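Local coordinates for 3-Hydroxyacyl-CoA dehydrogenase (Ralstonia eutropha H16, PDB 4PZC), which catalyses the NAD-dependent interconversion of (S)-3-hydroxyacyl-CoA thioesters, such as (S)-3-hydroxybutyryl-CoA, and their 3-oxoacyl counterparts, at residues 3-8 with 28-33; 78-83 with 102-107; 121-126 with 152-157; 132-137 with 158-163. One frame throughout, in Å; residues are numbered along the deposited sequence.

Contact 1 of 4, residues 3-8 with 28-33; sequences IRTVGI and NVVMVD
Ile8 packs against Val29 and Met31 in the tight part of this contact, where two parallel strands, 5-8 and 28-32, lie side by side. Ile8 CG1 stands anti to the carbonyl carbon (chi1 -63°), and beyond it CD1 meets Val29 CG1 at 3.6 Å. Its other branch, CG2, lies beside the carbonyl carbon and comes 4.0 Å from Met31 CG. Branched aliphatic residues suit this interior face, since they favour extended backbone and cover the sheet densely. The backbones are joined in the usual parallel way: Val6 and Ile8 each donate to one residue of 28-32 and accept from another, as in Val6 N to Asn28 O (2.7 Å) and Val32 N to Ile8 O (2.8 Å).

At the start of the strands the contact turns polar and more exposed. Thr5 OG1 rests 3.6 Å from Asn28 CB, and the side chain of the exposed Arg4 lies beside that of Asn28, whose backbone N donates to Arg4 O at 2.9 Å. Polar groups fit this more open end.

These are the first two strands of the Rossmann beta-alpha-beta unit; Asp33, just past the second, binds NAD+. Helix 13-23 covers Ile8, Val29 and Met31, Val30 turns to Asp79 and Thr83 on the other face, and strands 85-88 and 71-72 flank the pair.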
loop_
_atom_site.group_PDB
_atom_site.type_symbol
_atom_site.label_atom_id
_atom_site.label_comp_id
_atom_site.label_asym_id
_atom_site.label_seq_id
_atom_site.Cartn_x
_atom_site.Cartn_y
_atom_site.Cartn_z
ATOM N N ILE A 3 25.558 -22.476 13.634
ATOM C CA ILE A 3 25.847 -21.989 12.277
ATOM C C ILE A 3 26.804 -20.802 12.353
ATOM O O ILE A 3 26.405 -19.720 12.775
ATOM C CB ILE A 3 24.579 -21.511 11.526
ATOM C CG1 ILE A 3 23.638 -22.677 11.222
ATOM C CG2 ILE A 3 24.956 -20.824 10.216
ATOM C CD1 ILE A 3 22.326 -22.250 10.599
ATOM N N ARG A 4 28.060 -21.001 11.960
ATOM C CA ARG A 4 29.007 -19.884 11.813
ATOM C C ARG A 4 29.560 -19.728 10.376
ATOM O O ARG A 4 30.230 -18.730 10.065
ATOM C CB ARG A 4 30.136 -19.996 12.861
ATOM C CG ARG A 4 29.850 -19.242 14.171
ATOM C CD ARG A 4 30.901 -19.437 15.277
ATOM N NE ARG A 4 32.220 -19.885 14.805
ATOM C CZ ARG A 4 33.185 -19.105 14.308
ATOM N NH1 ARG A 4 33.025 -17.790 14.191
ATOM N NH2 ARG A 4 34.329 -19.650 13.917
ATOM N N THR A 5 29.240 -20.682 9.498
ATOM C CA THR A 5 29.692 -20.651 8.113
ATOM C C THR A 5 28.562 -20.904 7.113
ATOM O O THR A 5 28.018 -22.008 7.061
ATOM C CB THR A 5 30.775 -21.701 7.867
ATOM O OG1 THR A 5 31.806 -21.536 8.837
ATOM C CG2 THR A 5 31.373 -21.538 6.461
ATOM N N VAL A 6 28.270 -19.885 6.295
ATOM C CA VAL A 6 27.151 -19.880 5.338
ATOM C C VAL A 6 27.589 -19.968 3.874
ATOM O O VAL A 6 28.225 -19.043 3.336
ATOM C CB VAL A 6 26.321 -18.587 5.476
ATOM C CG1 VAL A 6 25.363 -18.397 4.302
ATOM C CG2 VAL A 6 25.568 -18.594 6.795
ATOM N N GLY A 7 27.205 -21.069 3.230
ATOM C CA GLY A 7 27.320 -21.195 1.781
ATOM C C GLY A 7 26.423 -20.205 1.043
ATOM O O GLY A 7 25.307 -19.911 1.485
ATOM N N ILE A 8 26.933 -19.665 -0.065
ATOM C CA ILE A 8 26.133 -18.880 -1.003
ATOM C C ILE A 8 26.459 -19.304 -2.423
ATOM O O ILE A 8 27.621 -19.242 -2.821
ATOM C CB ILE A 8 26.430 -17.382 -0.887
ATOM C CG1 ILE A 8 26.039 -16.896 0.503
ATOM C CG2 ILE A 8 25.674 -16.602 -1.964
ATOM C CD1 ILE A 8 26.198 -15.407 0.713
ATOM N N ASN A 28 31.061 -16.365 8.601
ATOM C CA ASN A 28 31.959 -16.898 7.577
ATOM C C ASN A 28 31.172 -17.277 6.357
ATOM O O ASN A 28 30.225 -18.052 6.458
ATOM C CB ASN A 28 32.695 -18.127 8.093
ATOM C CG ASN A 28 33.306 -17.899 9.454
ATOM O OD1 ASN A 28 32.934 -18.562 10.430
ATOM N ND2 ASN A 28 34.226 -16.926 9.538
ATOM N N VAL A 29 31.559 -16.729 5.209
ATOM C CA VAL A 29 30.807 -16.928 3.976
ATOM C C VAL A 29 31.652 -17.569 2.887
ATOM O O VAL A 29 32.657 -17.003 2.468
ATOM C CB VAL A 29 30.278 -15.591 3.413
ATOM C CG1 VAL A 29 29.516 -15.823 2.115
ATOM C CG2 VAL A 29 29.389 -14.888 4.422
ATOM N N VAL A 30 31.229 -18.741 2.425
ATOM C CA VAL A 30 31.774 -19.345 1.204
ATOM C C VAL A 30 30.878 -18.930 0.021
ATOM O O VAL A 30 29.741 -19.404 -0.088
ATOM C CB VAL A 30 31.836 -20.893 1.325
ATOM C CG1 VAL A 30 32.290 -21.542 0.024
ATOM C CG2 VAL A 30 32.754 -21.313 2.462
ATOM N N MET A 31 31.370 -18.048 -0.852
ATOM C CA MET A 31 30.531 -17.504 -1.934
ATOM C C MET A 31 30.969 -17.979 -3.310
ATOM O O MET A 31 31.926 -17.453 -3.870
ATOM C CB MET A 31 30.526 -15.973 -1.911
ATOM C CG MET A 31 29.385 -15.365 -2.712
ATOM S SD MET A 31 29.823 -13.931 -3.713
ATOM C CE MET A 31 30.233 -12.729 -2.462
ATOM N N VAL A 32 30.236 -18.940 -3.866
ATOM C CA VAL A 32 30.620 -19.590 -5.118
ATOM C C VAL A 32 29.968 -18.889 -6.315
ATOM O O VAL A 32 28.989 -18.181 -6.152
ATOM C CB VAL A 32 30.250 -21.089 -5.089
ATOM C CG1 VAL A 32 30.927 -21.837 -6.233
ATOM C CG2 VAL A 32 30.649 -21.718 -3.762
ATOM N N ASP A 33 30.533 -19.056 -7.506
ATOM C CA ASP A 33 29.921 -18.585 -8.773
ATOM C C ASP A 33 30.800 -19.087 -9.927
ATOM O O ASP A 33 31.971 -19.410 -9.714
ATOM C CB ASP A 33 29.765 -17.045 -8.816
ATOM C CG ASP A 33 28.729 -16.564 -9.855
ATOM O OD1 ASP A 33 28.663 -17.120 -10.958
ATOM O OD2 ASP A 33 27.991 -15.601 -9.586
#

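Contact 2 of 4, residues 78-83 with 102-107; sequences DDLKAT and KQIDGI
The carboxylate of Asp78 is the one flat side-chain group that comes near the opposite segment, and it does so loosely, its OD1 lying 4.3 Å from Ile107 CG1; no ring, amide or guanidinium contributes a face or an edge. The contact belongs to the Rossmann fold of the NAD-binding domain, and brings the short 3-10 turn 79-81, just ahead of strand 85-88, against the last turn of helix 94-107, which follows that strand. No hydrogen bond crosses between the segments, so shape and hydrophobicity carry the meeting.

Ile107 is the central residue. Its CB points toward the turn, and CG2, anti to the backbone N, is the branch that enters among Asp78, Leu80 and Lys81. It lies 4.0 Å from Asp78 CA and 4.3 Å from Leu80 CB. A beta-branched residue suits this place because both branches touch the turn, CG1 near Asp78 and CG2 against Asp78, Leu80 and Lys81.

Leu80 is the buried partner. Its CD1 approaches Ile104 CG1 at 4.4 Å, a loose touch, and its chain continues into the interior, where Val30, Val32, Val9 and Val86 surround it; Ile104 likewise rests on Val9 and Val86. The turn thus gives the sheet an aliphatic side chain while Asp78 and Lys81, both exposed, suit the solvent side. Lys81 crosses Ile107 at about a right angle: its aliphatic CG lies 3.4 Å from Ile107 CG2, and past a bend at chi4 its NZ lies 3.6 Å from Ile107 O.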
loop_
_atom_site.group_PDB
_atom_site.type_symbol
_atom_site.label_atom_id
_atom_site.label_comp_id
_atom_site.label_asym_id
_atom_site.label_seq_id
_atom_site.Cartn_x
_atom_site.Cartn_y
_atom_site.Cartn_z
ATOM N N ASP A 78 32.799 -27.753 -4.068
ATOM C CA ASP A 78 33.219 -28.579 -2.934
ATOM C C ASP A 78 33.494 -27.734 -1.681
ATOM O O ASP A 78 33.439 -28.256 -0.567
ATOM C CB ASP A 78 34.442 -29.438 -3.298
ATOM C CG ASP A 78 34.066 -30.691 -4.090
ATOM O OD1 ASP A 78 33.696 -31.700 -3.442
ATOM O OD2 ASP A 78 34.147 -30.671 -5.348
ATOM N N ASP A 79 33.744 -26.432 -1.846
ATOM C CA ASP A 79 34.001 -25.548 -0.692
ATOM C C ASP A 79 32.777 -25.453 0.230
ATOM O O ASP A 79 32.875 -25.101 1.403
ATOM C CB ASP A 79 34.479 -24.163 -1.167
ATOM C CG ASP A 79 35.884 -24.212 -1.808
ATOM O OD1 ASP A 79 36.419 -25.321 -1.990
ATOM O OD2 ASP A 79 36.465 -23.159 -2.143
ATOM N N LEU A 80 31.634 -25.840 -0.317
ATOM C CA LEU A 80 30.382 -25.897 0.426
ATOM C C LEU A 80 30.304 -27.063 1.424
ATOM O O LEU A 80 29.323 -27.170 2.162
ATOM C CB LEU A 80 29.205 -25.952 -0.563
ATOM C CG LEU A 80 29.199 -24.795 -1.579
ATOM C CD1 LEU A 80 28.022 -24.875 -2.542
ATOM C CD2 LEU A 80 29.220 -23.453 -0.860
ATOM N N LYS A 81 31.315 -27.934 1.442
ATOM C CA LYS A 81 31.463 -28.892 2.539
ATOM C C LYS A 81 31.869 -28.154 3.831
ATOM O O LYS A 81 31.475 -28.549 4.927
ATOM C CB LYS A 81 32.494 -29.981 2.218
ATOM C CG LYS A 81 32.085 -31.008 1.161
ATOM C CD LYS A 81 33.049 -32.207 1.125
ATOM C CE LYS A 81 32.964 -33.016 -0.164
ATOM N NZ LYS A 81 31.956 -34.105 -0.059
ATOM N N ALA A 82 32.633 -27.068 3.709
ATOM C CA ALA A 82 33.052 -26.289 4.892
ATOM C C ALA A 82 31.916 -25.468 5.534
ATOM O O ALA A 82 32.178 -24.649 6.413
ATOM C CB ALA A 82 34.202 -25.360 4.523
ATOM N N THR A 83 30.667 -25.697 5.122
ATOM C CA THR A 83 29.584 -24.769 5.397
ATOM C C THR A 83 28.486 -25.418 6.211
ATOM O O THR A 83 28.225 -26.609 6.060
ATOM C CB THR A 83 28.975 -24.262 4.081
ATOM O OG1 THR A 83 28.516 -25.372 3.304
ATOM C CG2 THR A 83 30.015 -23.500 3.276
ATOM N N LYS A 102 20.407 -29.842 -6.728
ATOM C CA LYS A 102 20.894 -31.211 -6.797
ATOM C C LYS A 102 22.420 -31.223 -6.600
ATOM O O LYS A 102 22.945 -31.945 -5.758
ATOM C CB LYS A 102 20.559 -31.808 -8.153
ATOM C CG LYS A 102 19.087 -32.051 -8.393
ATOM C CD LYS A 102 18.708 -33.436 -7.918
ATOM C CE LYS A 102 17.316 -33.806 -8.384
ATOM N NZ LYS A 102 17.196 -33.803 -9.871
ATOM N N GLN A 103 23.119 -30.407 -7.384
ATOM C CA GLN A 103 24.564 -30.261 -7.267
ATOM C C GLN A 103 24.912 -29.956 -5.817
ATOM O O GLN A 103 25.650 -30.711 -5.185
ATOM C CB GLN A 103 25.063 -29.148 -8.194
ATOM C CG GLN A 103 26.570 -29.052 -8.394
ATOM C CD GLN A 103 26.972 -27.687 -8.959
ATOM O OE1 GLN A 103 26.551 -27.320 -10.056
ATOM N NE2 GLN A 103 27.761 -26.917 -8.196
ATOM N N ILE A 104 24.355 -28.880 -5.276
ATOM C CA ILE A 104 24.578 -28.553 -3.873
ATOM C C ILE A 104 24.285 -29.742 -2.950
ATOM O O ILE A 104 25.094 -30.068 -2.077
ATOM C CB ILE A 104 23.694 -27.387 -3.415
ATOM C CG1 ILE A 104 24.072 -26.091 -4.144
ATOM C CG2 ILE A 104 23.812 -27.188 -1.905
ATOM C CD1 ILE A 104 22.964 -25.050 -4.121
ATOM N N ASP A 105 23.114 -30.362 -3.132
ATOM C CA ASP A 105 22.695 -31.531 -2.351
ATOM C C ASP A 105 23.748 -32.638 -2.456
ATOM O O ASP A 105 24.051 -33.312 -1.474
ATOM C CB ASP A 105 21.337 -32.022 -2.855
ATOM C CG ASP A 105 20.717 -33.089 -1.974
ATOM O OD1 ASP A 105 20.867 -33.015 -0.743
ATOM O OD2 ASP A 105 20.025 -33.985 -2.511
ATOM N N GLY A 106 24.305 -32.797 -3.661
ATOM C CA GLY A 106 25.474 -33.663 -3.926
ATOM C C GLY A 106 26.695 -33.453 -3.033
ATOM O O GLY A 106 27.278 -34.410 -2.557
ATOM N N ILE A 107 27.076 -32.207 -2.784
ATOM C CA ILE A 107 28.266 -31.926 -1.981
ATOM C C ILE A 107 27.998 -32.074 -0.469
ATOM O O ILE A 107 28.571 -32.941 0.175
ATOM C CB ILE A 107 28.868 -30.532 -2.320
ATOM C CG1 ILE A 107 29.596 -30.548 -3.672
ATOM C CG2 ILE A 107 29.875 -30.102 -1.269
ATOM C CD1 ILE A 107 28.737 -30.908 -4.862
#

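Contact 3 of 4, residues 121-126 with 152-157; sequences ISITKL and ELIRGL
The first turn of helix 123-126 meets the chain where strand 152-155 ends, with the CA atoms of Thr124 and Gly156 4.2 Å apart. Gly156, which has no side chain, allows this close approach, its CA lying 3.2 Å from Thr124 OG1. Ser122 caps the helix from the position just before it; its OG accepts from Lys125 N (3.2 Å).

One hydrogen bond joins the segments. Leu157 N donates to Thr124 OG1 at 2.8 Å, nearly straight at 169°, and the hydroxyl is put there by standing anti to the carbonyl carbon (chi1 -71°). Threonine suits the site doubly, since its CG2 also lies 4.0 Å from Leu157 CB. Deeper in, Ile123 and Ile154 cross at about a right angle, Ile123 CG1 against Ile154 CG2 at 3.6 Å, while Ile123 CG2 lies over the backbone near Ile154 O and Gly156 N. Both isoleucines are buried, as fits their aliphatic branches.

Asn183 holds the same helix start, bonding to Ser122 OG and Ile123 N. Strand 150-155 pairs antiparallel with strand 136-141, which carries His140, predicted to matter for catalysis; Ile154 touches it, so this is helix-on-sheet packing beside the probable active site of a Rossmann-type dehydrogenase domain.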
loop_
_atom_site.group_PDB
_atom_site.type_symbol
_atom_site.label_atom_id
_atom_site.label_comp_id
_atom_site.label_asym_id
_atom_site.label_seq_id
_atom_site.Cartn_x
_atom_site.Cartn_y
_atom_site.Cartn_z
ATOM N N ILE A 121 9.020 -19.080 -7.087
ATOM C CA ILE A 121 9.107 -20.527 -7.304
ATOM C C ILE A 121 8.646 -21.365 -6.087
ATOM O O ILE A 121 8.991 -21.071 -4.925
ATOM C CB ILE A 121 10.534 -20.947 -7.716
ATOM C CG1 ILE A 121 11.072 -20.106 -8.908
ATOM C CG2 ILE A 121 10.567 -22.434 -8.059
ATOM C CD1 ILE A 121 10.566 -20.504 -10.289
ATOM N N SER A 122 7.872 -22.421 -6.360
ATOM C CA SER A 122 7.336 -23.263 -5.291
ATOM C C SER A 122 8.432 -23.958 -4.479
ATOM O O SER A 122 9.081 -24.919 -4.939
ATOM C CB SER A 122 6.368 -24.320 -5.819
ATOM O OG SER A 122 5.868 -25.092 -4.734
ATOM N N ILE A 123 8.611 -23.457 -3.261
ATOM C CA ILE A 123 9.535 -24.040 -2.301
ATOM C C ILE A 123 9.300 -25.527 -2.172
ATOM O O ILE A 123 10.254 -26.295 -2.155
ATOM C CB ILE A 123 9.386 -23.361 -0.902
ATOM C CG1 ILE A 123 9.725 -21.838 -0.996
ATOM C CG2 ILE A 123 10.205 -24.079 0.179
ATOM C CD1 ILE A 123 10.980 -21.476 -1.787
ATOM N N THR A 124 8.040 -25.931 -2.085
ATOM C CA THR A 124 7.701 -27.343 -1.976
ATOM C C THR A 124 8.085 -28.145 -3.181
ATOM O O THR A 124 8.545 -29.271 -3.054
ATOM C CB THR A 124 6.212 -27.516 -1.720
ATOM O OG1 THR A 124 5.956 -27.069 -0.396
ATOM C CG2 THR A 124 5.759 -28.973 -1.850
ATOM N N LYS A 125 7.923 -27.576 -4.364
ATOM C CA LYS A 125 8.388 -28.254 -5.582
ATOM C C LYS A 125 9.919 -28.370 -5.585
ATOM O O LYS A 125 10.460 -29.418 -5.976
ATOM C CB LYS A 125 7.883 -27.548 -6.840
ATOM C CG LYS A 125 7.736 -28.477 -8.028
ATOM C CD LYS A 125 6.843 -27.849 -9.094
ATOM C CE LYS A 125 5.647 -28.741 -9.433
ATOM N NZ LYS A 125 4.607 -27.985 -10.183
ATOM N N LEU A 126 10.610 -27.326 -5.120
ATOM C CA LEU A 126 12.067 -27.382 -5.039
ATOM C C LEU A 126 12.564 -28.357 -3.989
ATOM O O LEU A 126 13.204 -29.349 -4.327
ATOM C CB LEU A 126 12.657 -26.010 -4.792
ATOM C CG LEU A 126 12.500 -25.109 -6.005
ATOM C CD1 LEU A 126 12.921 -23.682 -5.683
ATOM C CD2 LEU A 126 13.283 -25.695 -7.177
ATOM N N GLU A 152 11.319 -13.155 3.903
ATOM C CA GLU A 152 10.228 -14.067 4.003
ATOM C C GLU A 152 10.871 -15.422 4.145
ATOM O O GLU A 152 11.744 -15.776 3.367
ATOM C CB GLU A 152 9.312 -13.998 2.784
ATOM C CG GLU A 152 8.758 -12.605 2.522
ATOM C CD GLU A 152 7.702 -12.565 1.427
ATOM O OE1 GLU A 152 8.007 -12.796 0.228
ATOM O OE2 GLU A 152 6.547 -12.265 1.774
ATOM N N LEU A 153 10.453 -16.158 5.171
ATOM C CA LEU A 153 10.928 -17.505 5.422
ATOM C C LEU A 153 9.806 -18.368 4.980
ATOM O O LEU A 153 8.714 -18.268 5.509
ATOM C CB LEU A 153 11.179 -17.725 6.904
ATOM C CG LEU A 153 12.221 -16.808 7.552
ATOM C CD1 LEU A 153 12.339 -17.128 9.045
ATOM C CD2 LEU A 153 13.572 -16.928 6.845
ATOM N N ILE A 154 10.052 -19.191 3.980
ATOM C CA ILE A 154 8.970 -19.883 3.344
ATOM C C ILE A 154 9.138 -21.383 3.493
ATOM O O ILE A 154 10.098 -21.992 3.001
ATOM C CB ILE A 154 8.842 -19.523 1.884
ATOM C CG1 ILE A 154 8.875 -18.004 1.709
ATOM C CG2 ILE A 154 7.551 -20.118 1.350
ATOM C CD1 ILE A 154 10.102 -17.456 0.995
ATOM N N ARG A 155 8.193 -21.977 4.199
ATOM C CA ARG A 155 8.292 -23.366 4.496
ATOM C C ARG A 155 7.673 -24.074 3.356
ATOM O O ARG A 155 6.526 -23.813 2.992
ATOM C CB ARG A 155 7.567 -23.685 5.788
ATOM C CG ARG A 155 8.353 -23.201 6.974
ATOM C CD ARG A 155 7.714 -23.531 8.311
ATOM N NE ARG A 155 7.709 -24.964 8.623
ATOM C CZ ARG A 155 7.758 -25.457 9.858
ATOM N NH1 ARG A 155 7.863 -24.641 10.913
ATOM N NH2 ARG A 155 7.732 -26.771 10.048
ATOM N N GLY A 156 8.443 -24.967 2.768
ATOM C CA GLY A 156 7.854 -26.016 1.980
ATOM C C GLY A 156 6.973 -26.823 2.920
ATOM O O GLY A 156 7.100 -26.781 4.146
ATOM N N LEU A 157 6.068 -27.565 2.318
ATOM C CA LEU A 157 5.295 -28.583 3.003
ATOM C C LEU A 157 6.191 -29.563 3.796
ATOM O O LEU A 157 5.711 -30.234 4.702
ATOM C CB LEU A 157 4.493 -29.334 1.931
ATOM C CG LEU A 157 3.273 -30.143 2.323
ATOM C CD1 LEU A 157 2.283 -29.262 3.067
ATOM C CD2 LEU A 157 2.620 -30.758 1.092
#

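Contact 4 of 4, residues 132-137 with 158-163; sequences RADRFI and QTSDTT
Thr159 and Ser160 make the two hydrogen bonds that join the start of helix 161-173 to the turn leading into strand 136-141 of the Rossmann-type domain. Thr159 OG1 donates to Phe136 O at 2.6 Å, lying in the plane of that carbonyl. Ser160 N gives the second bond, to Asp134 O at 3.0 Å, although the place of this oxygen is less sure in the model. Ser160 is also the N-cap of the helix, a position that a small hydroxyl residue suits well.

Apolar groups fill the space beside these bonds. Thr159 CG2 lies 3.7 Å from Ile137 CG1, so the threonine is bonded through one branch and packed through the other. Ala133 CB meets Gln158 CB at 3.5 Å, a small methyl against the base of a longer chain. Ile137 CB also lies 4.0 Å from Thr163 CG2.

Outward, a salt-bridge network of Arg132, Asp134 and Arg135 lies on the turn. Asp134 CG sits between the backbone N and the carbonyl carbon (chi1 80°), the crowded position. Arg132 NE bonds to the syn lone pair of Asp134 OD1 at 3.0 Å, while the approach of Arg135 NE to OD2 is long. The two arginines probably share and balance the single negative charge of Asp134. On the strand, Phe136 turns away to pack on Ile123 and Leu126 of helix 123-127. The Arg135 chain, bent at chi2 and chi3, brings its end near the helix, where Thr162 CG2 lies at the guanidinium edge, 3.6 Å from Arg135 NH2.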
loop_
_atom_site.group_PDB
_atom_site.type_symbol
_atom_site.label_atom_id
_atom_site.label_comp_id
_atom_site.label_asym_id
_atom_site.label_seq_id
_atom_site.Cartn_x
_atom_site.Cartn_y
_atom_site.Cartn_z
ATOM N N ARG A 132 17.172 -34.585 1.203
ATOM C CA ARG A 132 16.500 -34.325 2.489
ATOM C C ARG A 132 15.695 -33.019 2.367
ATOM O O ARG A 132 16.201 -31.912 2.587
ATOM C CB ARG A 132 17.491 -34.263 3.674
ATOM C CG ARG A 132 18.231 -35.568 4.013
ATOM C CD ARG A 132 17.476 -36.518 4.946
ATOM N NE ARG A 132 17.025 -35.890 6.199
ATOM C CZ ARG A 132 17.783 -35.647 7.277
ATOM N NH1 ARG A 132 19.078 -35.958 7.303
ATOM N NH2 ARG A 132 17.241 -35.071 8.347
ATOM N N ALA A 133 14.428 -33.165 1.988
ATOM C CA ALA A 133 13.499 -32.041 1.920
ATOM C C ALA A 133 13.375 -31.301 3.256
ATOM O O ALA A 133 13.404 -30.079 3.273
ATOM C CB ALA A 133 12.142 -32.536 1.468
ATOM N N ASP A 134 13.267 -32.028 4.369
ATOM C CA ASP A 134 13.084 -31.395 5.675
ATOM C C ASP A 134 14.195 -30.411 6.027
ATOM O O ASP A 134 14.027 -29.521 6.872
ATOM C CB ASP A 134 12.950 -32.440 6.781
ATOM C CG ASP A 134 14.292 -32.996 7.232
ATOM O OD1 ASP A 134 14.835 -33.829 6.470
ATOM O OD2 ASP A 134 14.780 -32.616 8.343
ATOM N N ARG A 135 15.334 -30.576 5.376
ATOM C CA ARG A 135 16.441 -29.638 5.530
ATOM C C ARG A 135 16.404 -28.534 4.459
ATOM O O ARG A 135 17.343 -27.762 4.343
ATOM C CB ARG A 135 17.775 -30.399 5.489
ATOM C CG ARG A 135 17.991 -31.329 6.671
ATOM C CD ARG A 135 18.548 -30.546 7.848
ATOM N NE ARG A 135 17.832 -30.832 9.090
ATOM C CZ ARG A 135 17.834 -30.048 10.166
ATOM N NH1 ARG A 135 18.528 -28.908 10.188
ATOM N NH2 ARG A 135 17.129 -30.410 11.231
ATOM N N PHE A 136 15.316 -28.449 3.694
ATOM C CA PHE A 136 15.193 -27.426 2.668
ATOM C C PHE A 136 14.180 -26.377 3.079
ATOM O O PHE A 136 13.087 -26.715 3.529
ATOM C CB PHE A 136 14.769 -28.024 1.331
ATOM C CG PHE A 136 14.783 -27.027 0.215
ATOM C CD1 PHE A 136 15.935 -26.780 -0.484
ATOM C CD2 PHE A 136 13.654 -26.300 -0.100
ATOM C CE1 PHE A 136 15.955 -25.841 -1.494
ATOM C CE2 PHE A 136 13.666 -25.358 -1.107
ATOM C CZ PHE A 136 14.818 -25.127 -1.805
ATOM N N ILE A 137 14.533 -25.112 2.886
ATOM C CA ILE A 137 13.658 -24.010 3.252
ATOM C C ILE A 137 13.793 -22.910 2.199
ATOM O O ILE A 137 14.757 -22.904 1.451
ATOM C CB ILE A 137 14.035 -23.468 4.634
ATOM C CG1 ILE A 137 12.856 -22.724 5.258
ATOM C CG2 ILE A 137 15.248 -22.550 4.536
ATOM C CD1 ILE A 137 13.143 -22.140 6.625
ATOM N N GLN A 158 7.480 -29.653 3.441
ATOM C CA GLN A 158 8.415 -30.622 4.039
ATOM C C GLN A 158 9.331 -30.031 5.081
ATOM O O GLN A 158 9.781 -30.738 5.971
ATOM C CB GLN A 158 9.336 -31.214 2.986
ATOM C CG GLN A 158 8.641 -31.813 1.795
ATOM C CD GLN A 158 8.648 -30.866 0.635
ATOM O OE1 GLN A 158 8.417 -29.662 0.811
ATOM N NE2 GLN A 158 8.915 -31.389 -0.561
ATOM N N THR A 159 9.662 -28.755 4.939
ATOM C CA THR A 159 10.593 -28.114 5.848
ATOM C C THR A 159 10.271 -28.561 7.265
ATOM O O THR A 159 9.118 -28.599 7.619
ATOM C CB THR A 159 10.472 -26.593 5.731
ATOM O OG1 THR A 159 10.664 -26.220 4.369
ATOM C CG2 THR A 159 11.504 -25.880 6.592
ATOM N N SER A 160 11.283 -28.921 8.057
ATOM C CA SER A 160 11.080 -29.361 9.449
ATOM C C SER A 160 10.970 -28.177 10.351
ATOM O O SER A 160 11.443 -27.086 10.014
ATOM C CB SER A 160 12.260 -30.204 9.941
ATOM O OG SER A 160 13.474 -29.468 9.964
ATOM N N ASP A 161 10.409 -28.396 11.531
ATOM C CA ASP A 161 10.396 -27.340 12.553
ATOM C C ASP A 161 11.817 -26.890 12.900
ATOM O O ASP A 161 12.096 -25.696 13.089
ATOM C CB ASP A 161 9.679 -27.824 13.809
ATOM C CG ASP A 161 8.201 -27.989 13.594
ATOM O OD1 ASP A 161 7.622 -27.141 12.895
ATOM O OD2 ASP A 161 7.619 -28.964 14.114
ATOM N N THR A 162 12.704 -27.872 12.964
ATOM C CA THR A 162 14.090 -27.638 13.306
ATOM C C THR A 162 14.808 -26.763 12.271
ATOM O O THR A 162 15.538 -25.828 12.657
ATOM C CB THR A 162 14.844 -28.977 13.433
ATOM O OG1 THR A 162 13.981 -29.980 14.005
ATOM C CG2 THR A 162 16.112 -28.795 14.263
ATOM N N THR A 163 14.610 -27.089 10.984
ATOM C CA THR A 163 15.213 -26.351 9.874
ATOM C C THR A 163 14.710 -24.948 9.940
ATOM O O THR A 163 15.440 -23.989 9.670
ATOM C CB THR A 163 14.786 -26.867 8.483
ATOM O OG1 THR A 163 15.199 -28.223 8.291
ATOM C CG2 THR A 163 15.413 -26.022 7.394
#

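All four contacts belong to the NAD-binding domain. Contacts 1 and 2 touch, with centres 11 Å apart: Val32 CG2 meets Leu80 CD2 at 3.7 Å, so the 3-10 turn packs directly on the dinucleotide-binding strands. Contacts 3 and 4, centred 10 Å apart, are interleaved along the chain, and Arg155 NH2 forms a salt bridge with Asp161 OD1 at 2.9 Å between them. Contacts 1 and 3 do not touch, their centres being about 21 Å apart, yet both reach the same sheet. The segment 28-33 ends at Asp33, which binds NAD+, whereas contact 3 lies beside His140, predicted to be important for catalysis, the side chains of Ile154 and His140 being about 4 Å apart.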